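Local coordinates for protein multicopper oxidase (Uncultured bacterium, PDB 4E9X) that probably oxidises small substrates and passes the electrons through bound copper to molecular oxygen, as expected of a multicopper oxidase, at residues 10-15 / 52-57; 21-26 / 114-119; 144-149 / 166-171. All blocks are in the same frame, centred on the assembly; numbering follows the deposited sequence.

Contact 1: 10-15 / 52-57. With CU (copper (II) ion), chain D.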
# COMPACT_ATOMS: atom_id res chain seq x y z
N ILE A 10 -5.15 6.50 -31.68
CA ILE A 10 -5.13 5.29 -30.90
C ILE A 10 -4.84 4.15 -31.88
O ILE A 10 -5.61 4.08 -32.86
CB ILE A 10 -6.40 5.01 -30.08
CG1 ILE A 10 -6.93 6.25 -29.37
CG2 ILE A 10 -6.14 3.91 -29.05
CD1 ILE A 10 -8.25 6.01 -28.64
N GLU A 11 -3.83 3.35 -31.67
CA GLU A 11 -3.33 2.40 -32.67
C GLU A 11 -3.20 1.01 -32.09
O GLU A 11 -2.85 0.87 -30.91
CB GLU A 11 -1.93 2.83 -33.19
CG GLU A 11 -1.95 4.25 -33.75
CD GLU A 11 -2.68 4.46 -35.06
OE1 GLU A 11 -3.02 3.48 -35.76
OE2 GLU A 11 -2.94 5.67 -35.41
N GLU A 12 -3.41 -0.03 -32.91
CA GLU A 12 -3.09 -1.38 -32.52
C GLU A 12 -1.65 -1.66 -32.94
O GLU A 12 -1.33 -1.69 -34.12
CB GLU A 12 -4.03 -2.39 -33.21
CG GLU A 12 -5.45 -2.21 -32.71
CD GLU A 12 -6.48 -3.16 -33.27
OE1 GLU A 12 -6.15 -4.05 -34.10
OE2 GLU A 12 -7.65 -3.04 -32.85
N VAL A 13 -0.80 -1.83 -31.92
CA VAL A 13 0.60 -2.15 -32.15
C VAL A 13 1.03 -3.22 -31.17
O VAL A 13 0.32 -3.51 -30.18
CB VAL A 13 1.53 -0.90 -32.04
CG1 VAL A 13 1.18 0.14 -33.08
CG2 VAL A 13 1.47 -0.28 -30.63
N THR A 14 2.19 -3.82 -31.46
CA THR A 14 2.83 -4.78 -30.54
C THR A 14 4.17 -4.19 -30.04
O THR A 14 4.98 -3.71 -30.83
CB THR A 14 3.08 -6.10 -31.31
OG1 THR A 14 1.82 -6.65 -31.74
CG2 THR A 14 3.78 -7.15 -30.46
N ILE A 15 4.35 -4.29 -28.73
CA ILE A 15 5.56 -3.77 -28.12
C ILE A 15 6.35 -4.90 -27.53
O ILE A 15 5.79 -5.92 -27.18
CB ILE A 15 5.26 -2.68 -27.03
CG1 ILE A 15 4.31 -3.21 -25.97
CG2 ILE A 15 4.73 -1.42 -27.71
CD1 ILE A 15 4.22 -2.27 -24.75
N ASN A 52 -8.08 4.54 -34.25
CA ASN A 52 -7.71 3.66 -35.33
C ASN A 52 -7.63 2.22 -34.88
O ASN A 52 -6.89 1.45 -35.51
CB ASN A 52 -6.42 4.10 -36.02
CG ASN A 52 -6.59 5.45 -36.73
OD1 ASN A 52 -7.63 5.70 -37.29
ND2 ASN A 52 -5.59 6.31 -36.65
N THR A 53 -8.40 1.87 -33.89
CA THR A 53 -8.40 0.46 -33.42
C THR A 53 -9.79 -0.13 -33.67
O THR A 53 -10.68 0.57 -34.16
CB THR A 53 -8.05 0.29 -31.93
OG1 THR A 53 -9.24 0.62 -31.15
CG2 THR A 53 -6.96 1.24 -31.52
N SER A 54 -9.94 -1.41 -33.35
CA SER A 54 -11.17 -2.17 -33.56
C SER A 54 -12.12 -2.09 -32.38
O SER A 54 -13.17 -2.71 -32.50
CB SER A 54 -10.84 -3.67 -33.79
OG SER A 54 -10.01 -4.14 -32.67
N LEU A 55 -11.79 -1.34 -31.32
CA LEU A 55 -12.60 -1.37 -30.10
C LEU A 55 -12.84 0.06 -29.65
O LEU A 55 -12.06 0.96 -29.99
CB LEU A 55 -11.89 -2.12 -28.99
CG LEU A 55 -11.71 -3.63 -29.09
CD1 LEU A 55 -11.04 -4.24 -27.89
CD2 LEU A 55 -13.09 -4.27 -29.28
N PRO A 56 -13.90 0.32 -28.88
CA PRO A 56 -14.14 1.64 -28.36
C PRO A 56 -13.18 2.01 -27.21
O PRO A 56 -12.70 1.16 -26.45
CB PRO A 56 -15.57 1.56 -27.82
CG PRO A 56 -15.87 0.11 -27.70
CD PRO A 56 -14.94 -0.67 -28.56
N HIS A 57 -12.93 3.34 -27.15
CA HIS A 57 -12.06 3.90 -26.10
C HIS A 57 -12.59 5.27 -25.69
O HIS A 57 -13.46 5.83 -26.37
CB HIS A 57 -10.62 4.08 -26.64
CG HIS A 57 -10.01 2.80 -27.12
ND1 HIS A 57 -9.61 1.79 -26.29
CD2 HIS A 57 -9.77 2.40 -28.41
CE1 HIS A 57 -9.13 0.80 -27.08
NE2 HIS A 57 -9.24 1.16 -28.38
CU CU D . -9.54 1.72 -24.26
O HOH W 1 -4.10 0.93 -35.62

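Contact 2: 21-26 / 114-119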
# COMPACT_ATOMS: atom_id res chain seq x y z
N LEU A 21 8.79 -11.54 -24.52
CA LEU A 21 7.42 -11.13 -24.30
C LEU A 21 7.13 -9.90 -25.18
O LEU A 21 7.48 -8.77 -24.88
CB LEU A 21 7.14 -10.78 -22.84
CG LEU A 21 5.68 -10.37 -22.64
CD1 LEU A 21 4.77 -11.57 -22.89
CD2 LEU A 21 5.44 -9.76 -21.24
N ASP A 22 6.44 -10.19 -26.29
CA ASP A 22 5.82 -9.20 -27.17
C ASP A 22 4.36 -9.04 -26.78
O ASP A 22 3.73 -10.07 -26.50
CB ASP A 22 5.92 -9.71 -28.62
CG ASP A 22 7.41 -9.76 -28.96
OD1 ASP A 22 8.14 -8.80 -28.67
OD2 ASP A 22 7.85 -10.80 -29.50
N TYR A 23 3.82 -7.85 -26.73
CA TYR A 23 2.51 -7.64 -26.13
C TYR A 23 1.66 -6.77 -27.05
O TYR A 23 2.11 -5.71 -27.48
CB TYR A 23 2.70 -6.99 -24.75
CG TYR A 23 1.67 -7.45 -23.73
CD1 TYR A 23 2.00 -8.48 -22.84
CD2 TYR A 23 0.40 -6.91 -23.62
CE1 TYR A 23 1.15 -8.98 -21.88
CE2 TYR A 23 -0.50 -7.40 -22.66
CZ TYR A 23 -0.13 -8.41 -21.82
OH TYR A 23 -1.03 -8.86 -20.85
N LYS A 24 0.45 -7.19 -27.37
CA LYS A 24 -0.50 -6.39 -28.14
C LYS A 24 -1.10 -5.32 -27.24
O LYS A 24 -1.63 -5.61 -26.16
CB LYS A 24 -1.62 -7.25 -28.73
CG LYS A 24 -1.16 -8.20 -29.84
CD LYS A 24 -2.39 -8.66 -30.60
CE LYS A 24 -2.12 -9.32 -31.92
NZ LYS A 24 -0.82 -9.36 -32.57
N VAL A 25 -1.01 -4.07 -27.67
CA VAL A 25 -1.42 -2.94 -26.88
C VAL A 25 -2.26 -2.00 -27.74
O VAL A 25 -2.30 -2.11 -28.97
CB VAL A 25 -0.24 -2.16 -26.27
CG1 VAL A 25 0.50 -3.12 -25.26
CG2 VAL A 25 0.70 -1.59 -27.31
N PHE A 26 -2.96 -1.07 -27.11
CA PHE A 26 -3.64 0.02 -27.78
C PHE A 26 -2.87 1.31 -27.48
O PHE A 26 -3.14 1.99 -26.51
CB PHE A 26 -5.09 0.13 -27.30
CG PHE A 26 -5.98 -1.06 -27.65
CD1 PHE A 26 -6.18 -1.46 -28.96
CD2 PHE A 26 -6.60 -1.75 -26.62
CE1 PHE A 26 -7.03 -2.53 -29.27
CE2 PHE A 26 -7.45 -2.82 -26.92
CZ PHE A 26 -7.66 -3.17 -28.25
N GLY A 114 -4.92 -1.73 -17.49
CA GLY A 114 -4.11 -2.73 -16.76
C GLY A 114 -3.07 -3.42 -17.65
O GLY A 114 -1.92 -3.63 -17.18
N VAL A 115 -3.43 -3.78 -18.89
CA VAL A 115 -2.45 -4.52 -19.76
C VAL A 115 -2.35 -3.99 -21.16
O VAL A 115 -1.52 -4.59 -21.87
CB VAL A 115 -2.70 -6.04 -19.78
CG1 VAL A 115 -2.61 -6.61 -18.33
CG2 VAL A 115 -4.05 -6.47 -20.38
N ARG A 116 -3.10 -2.97 -21.62
CA ARG A 116 -3.00 -2.58 -23.02
C ARG A 116 -2.32 -1.23 -23.19
O ARG A 116 -2.33 -0.68 -24.29
CB ARG A 116 -4.37 -2.59 -23.71
CG ARG A 116 -5.05 -3.95 -23.69
CD ARG A 116 -4.31 -5.05 -24.46
NE ARG A 116 -5.01 -6.33 -24.12
CZ ARG A 116 -4.43 -7.50 -24.24
NH1 ARG A 116 -3.19 -7.67 -24.77
NH2 ARG A 116 -5.10 -8.59 -23.84
N GLY A 117 -1.67 -0.73 -22.16
CA GLY A 117 -0.77 0.39 -22.30
C GLY A 117 -1.45 1.71 -22.61
O GLY A 117 -0.80 2.62 -23.10
N MET A 118 -2.76 1.83 -22.29
CA MET A 118 -3.49 3.07 -22.67
C MET A 118 -3.33 4.16 -21.64
O MET A 118 -4.27 4.55 -20.93
CB MET A 118 -4.98 2.72 -22.85
CG MET A 118 -5.16 1.60 -23.91
SD MET A 118 -6.81 1.72 -24.67
CE MET A 118 -6.67 3.26 -25.61
N TRP A 119 -2.12 4.75 -21.61
CA TRP A 119 -1.84 5.79 -20.62
C TRP A 119 -0.59 6.54 -21.04
O TRP A 119 0.28 6.03 -21.79
CB TRP A 119 -1.61 5.17 -19.23
CG TRP A 119 -0.91 3.85 -19.15
CD1 TRP A 119 -1.49 2.62 -19.01
CD2 TRP A 119 0.51 3.62 -19.19
NE1 TRP A 119 -0.53 1.65 -18.97
CE2 TRP A 119 0.73 2.21 -19.06
CE3 TRP A 119 1.63 4.49 -19.29
CZ2 TRP A 119 2.02 1.63 -19.06
CZ3 TRP A 119 2.90 3.91 -19.28
CH2 TRP A 119 3.07 2.53 -19.16

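Contact 3: 144-149 / 166-171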
# COMPACT_ATOMS: atom_id res chain seq x y z
N MET A 144 4.94 3.00 -13.83
CA MET A 144 5.03 1.57 -13.52
C MET A 144 3.75 0.86 -13.88
O MET A 144 2.66 1.41 -13.72
CB MET A 144 5.32 1.34 -12.03
CG MET A 144 6.82 1.32 -11.69
SD MET A 144 7.72 2.85 -12.02
CE MET A 144 6.90 3.94 -10.83
N SER A 145 3.85 -0.38 -14.39
CA SER A 145 2.69 -1.20 -14.72
C SER A 145 3.13 -2.66 -14.69
O SER A 145 4.28 -3.03 -14.46
CB SER A 145 2.05 -0.80 -16.03
OG SER A 145 2.88 -1.11 -17.13
N THR A 146 2.08 -3.47 -14.88
CA THR A 146 2.26 -4.92 -14.86
C THR A 146 1.63 -5.56 -16.09
O THR A 146 0.80 -4.95 -16.77
CB THR A 146 1.68 -5.59 -13.57
OG1 THR A 146 0.25 -5.62 -13.68
CG2 THR A 146 2.09 -4.80 -12.34
N TRP A 147 1.98 -6.81 -16.37
CA TRP A 147 1.59 -7.46 -17.61
C TRP A 147 1.23 -8.91 -17.31
O TRP A 147 1.86 -9.53 -16.47
CB TRP A 147 2.70 -7.46 -18.66
CG TRP A 147 3.24 -6.06 -18.89
CD1 TRP A 147 4.22 -5.46 -18.13
CD2 TRP A 147 2.82 -5.11 -19.85
NE1 TRP A 147 4.45 -4.16 -18.60
CE2 TRP A 147 3.60 -3.93 -19.65
CE3 TRP A 147 1.84 -5.15 -20.87
CZ2 TRP A 147 3.44 -2.79 -20.45
CZ3 TRP A 147 1.72 -3.98 -21.63
CH2 TRP A 147 2.49 -2.83 -21.44
N GLU A 148 0.24 -9.43 -18.04
CA GLU A 148 -0.21 -10.82 -17.87
C GLU A 148 0.13 -11.58 -19.14
O GLU A 148 -0.54 -11.40 -20.16
CB GLU A 148 -1.73 -10.83 -17.67
CG GLU A 148 -2.09 -10.07 -16.39
CD GLU A 148 -3.53 -9.65 -16.30
OE1 GLU A 148 -4.27 -10.06 -17.22
OE2 GLU A 148 -3.97 -8.94 -15.39
N SER A 149 1.16 -12.41 -19.14
CA SER A 149 1.62 -12.99 -20.40
C SER A 149 0.55 -13.86 -21.07
O SER A 149 0.60 -13.97 -22.32
CB SER A 149 2.91 -13.82 -20.18
OG SER A 149 2.66 -14.97 -19.41
N ASP A 166 2.68 -11.54 -14.42
CA ASP A 166 3.93 -12.23 -14.29
C ASP A 166 5.09 -11.44 -14.91
O ASP A 166 6.24 -11.90 -14.84
CB ASP A 166 3.89 -13.63 -14.88
CG ASP A 166 3.34 -13.70 -16.30
OD1 ASP A 166 2.86 -12.71 -16.85
OD2 ASP A 166 3.39 -14.82 -16.90
N TYR A 167 4.84 -10.26 -15.45
CA TYR A 167 5.91 -9.36 -15.89
C TYR A 167 5.56 -7.95 -15.40
O TYR A 167 4.44 -7.61 -15.12
CB TYR A 167 6.11 -9.34 -17.39
CG TYR A 167 6.66 -10.61 -18.01
CD1 TYR A 167 7.97 -10.69 -18.44
CD2 TYR A 167 5.79 -11.71 -18.19
CE1 TYR A 167 8.48 -11.87 -19.05
CE2 TYR A 167 6.30 -12.87 -18.79
CZ TYR A 167 7.62 -12.95 -19.22
OH TYR A 167 8.08 -14.12 -19.80
N PHE A 168 6.62 -7.17 -15.21
CA PHE A 168 6.58 -5.87 -14.50
C PHE A 168 7.48 -4.85 -15.18
O PHE A 168 8.53 -5.26 -15.71
CB PHE A 168 6.97 -6.04 -13.01
CG PHE A 168 6.19 -7.17 -12.35
CD1 PHE A 168 4.94 -6.89 -11.80
CD2 PHE A 168 6.69 -8.47 -12.35
CE1 PHE A 168 4.19 -7.93 -11.26
CE2 PHE A 168 5.92 -9.51 -11.81
CZ PHE A 168 4.68 -9.22 -11.29
N SER A 169 7.14 -3.57 -15.19
CA SER A 169 7.94 -2.66 -15.97
C SER A 169 7.94 -1.25 -15.41
O SER A 169 7.07 -0.84 -14.63
CB SER A 169 7.42 -2.61 -17.43
OG SER A 169 6.01 -2.23 -17.43
N VAL A 170 8.93 -0.49 -15.88
CA VAL A 170 8.88 0.96 -15.86
C VAL A 170 8.89 1.41 -17.31
O VAL A 170 9.70 0.93 -18.12
CB VAL A 170 10.04 1.57 -15.03
CG1 VAL A 170 11.41 1.07 -15.46
CG2 VAL A 170 9.98 3.13 -15.11
N ASN A 171 7.99 2.31 -17.67
CA ASN A 171 7.84 2.83 -19.05
C ASN A 171 7.79 1.69 -20.04
O ASN A 171 8.42 1.74 -21.11
CB ASN A 171 8.95 3.84 -19.38
CG ASN A 171 8.80 5.06 -18.48
OD1 ASN A 171 7.81 5.19 -17.78
ND2 ASN A 171 9.82 5.94 -18.45
O HOH W 2 5.29 0.39 -17.39

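Contact 1: 10-15 / 52-57
Ile-10 packs against Thr-53 and His-57 and buries more surface here than any other residue. Its CG2 lies over one face of the His-57 imidazole, 4.0 Å from CD2. Its CD1 reaches His-57 CB at 3.7 Å. CG2 also meets the methyl CG2 of Thr-53. The backbone of Ile-10 takes part too: Asn-52 N donates to Ile-10 O.

Glu-12 reaches across with an extended side chain; chi2 of -179° sets CD anti to CA. A single oxygen, OE2, takes both bonds. Ser-54 OG donates to OE2 at 2.6 Å on the syn lone pair. Ser-54 N donates to the same oxygen at 2.9 Å, from above the carboxylate plane. Both donors come from Ser-54, so OE2 holds the backbone and the side chain of that residue together. The CG of Glu-12 rests on Thr-53 CB.

Asn-52 lies alongside Glu-11, and both side chains point the same way. Asn-52 ND2 donates to Glu-11 OE2 at 3.0 Å in an almost straight bond (173°). Glu-11 OE2 also bonds Thr-9. Water 1 joins Glu-11 OE1, Glu-12 N and Asn-52 O, and so ties the two backbones together.

Thr-53 OG1 accepts from Leu-55 N in an ST turn. It also accepts from His-57 NE2 at 2.8 Å, nearly in the ring plane. The opposite ring nitrogen, His-57 ND1, binds copper at 2.0 Å. Thr-53 is therefore a second-shell residue that helps to orient the imidazole, while Ile-10 covers one of its faces. Cys-105 and His-112 bind the same ion, and Met-118 completes the site. Such a Cys, two His and Met set is typical of the type 1 copper centre of a cupredoxin domain.

Contact 2: 21-26 / 114-119
Val-115 O is buried against Tyr-23 with no hydrogen-bond partner in the model. Its nearest neighbour across the contact is Tyr-23 CE2, at 3.1 Å. The ring takes an oblique position beside this oxygen, and its OH touches Val-115 CB at 3.4 Å. The OH itself is hydrogen-bonded to Glu-148 O.

Arg-116 buries more surface than any other residue of the contact. Its chain bends at chi2 (-64°), which turns CD back toward the strand, 3.2 Å from Lys-24 O. NH1 then donates to Lys-24 O at 2.9 Å and 164°, with the oxygen close to the guanidinium plane. One face of the guanidinium meets CG2 of its own neighbour, Val-115. NE forms a salt bridge with Glu-111, and NH2 bonds Val-151 O and Glu-157 O.

Two residues on, the backbones bond directly. Phe-26 N donates to Arg-116 O on a lone pair of that carbonyl, and Val-25 CB lies beside the same oxygen. Arg-116 thus binds the strand through both its side chain and its carbonyl.

Phe-26 packs against both Arg-116 and Met-118. Its CD2 touches Arg-116 CB at 3.8 Å. Its CB touches Met-118 SD at 3.5 Å. The sulfur lies 5.0 Å from the centroid of the Phe-26 ring, an oblique Met-aromatic contact.

Met-118 is a residue of the copper site. The chemistry implies two things. The charge of Arg-116 is probably balanced by Glu-111, while the carbonyls of Lys-24, Val-151 and Glu-157 accept its N-H groups. Phe-26 packs on the Met-118 thioether, which may help to hold it at the copper.

Contact 3: 144-149 / 166-171
A classic beta bulge interrupts the antiparallel pairing of strands 138-147 and 167-170 at Trp-147, where Asp-166 and Tyr-167 both face one residue. Strand 167-170 is an outer strand of a six-stranded sheet in this chain. At the bulge, Trp-147 O accepts from Tyr-167 N and also from Asp-166 N at 3.0 Å. Trp-147 N donates to Tyr-167 O. Ser-145 and Ser-169 form the other hydrogen-bonded pair.

The carboxylate of the bulge residue Asp-166 grips Ser-149 with both oxygens. OD1 accepts from Ser-149 N at 2.9 Å, and OD2 accepts from Ser-149 OG at 2.6 Å. Each uses its syn lone pair. A chi1 of 51° sets CG of Asp-166 between its own backbone N and carbonyl carbon, which brings the carboxylate beside Ser-149. Ser-149 CB also touches Tyr-167 CE2.

One face of the sheet carries Met-144, Thr-146, Phe-168 and Val-170. Met-144 and Val-170 lie side by side, with SD of the first 3.8 Å from CG2 of the second. Thr-146 CG2 meets the edge of the Phe-168 ring at CD1, 3.6 Å away. The Phe-168 side chain also packs on Pro-161 of a second subunit, and Asp-166 on Met-162 of that subunit.

Trp-147 lies on the other face with Ser-145, Tyr-167 and Ser-169, and packs on strands 3-18 and 21-28. The edge of its indole lies near Tyr-167 O. NE1 donates to Ser-169 OG at 2.7 Å and 169°, in the indole plane. Water 2 links the same Ser-169 OG, at 2.7 Å, to Ser-145 OG.

Overall arrangement
Contacts 1 and 2 lie in the first multicopper oxidase region of the chain and contact 3 in the second. Contacts 1 and 2 have centres about 10 Å apart. Their segments alternate along the chain, and strands 3-18 and 21-28 are neighbours in one sheet. They meet at one copper site, where His-57 of contact 1 lies against Met-118 of contact 2. Contact 3 follows both in the chain. Its centre is about 9 Å from that of contact 2 and about 19 Å from that of contact 1. Leu-21 packs on Tyr-167, and Trp-147 touches Ile-15. Contact 2 thus joins the copper site to the place where the two regions meet, probably an interface of two cupredoxin domains.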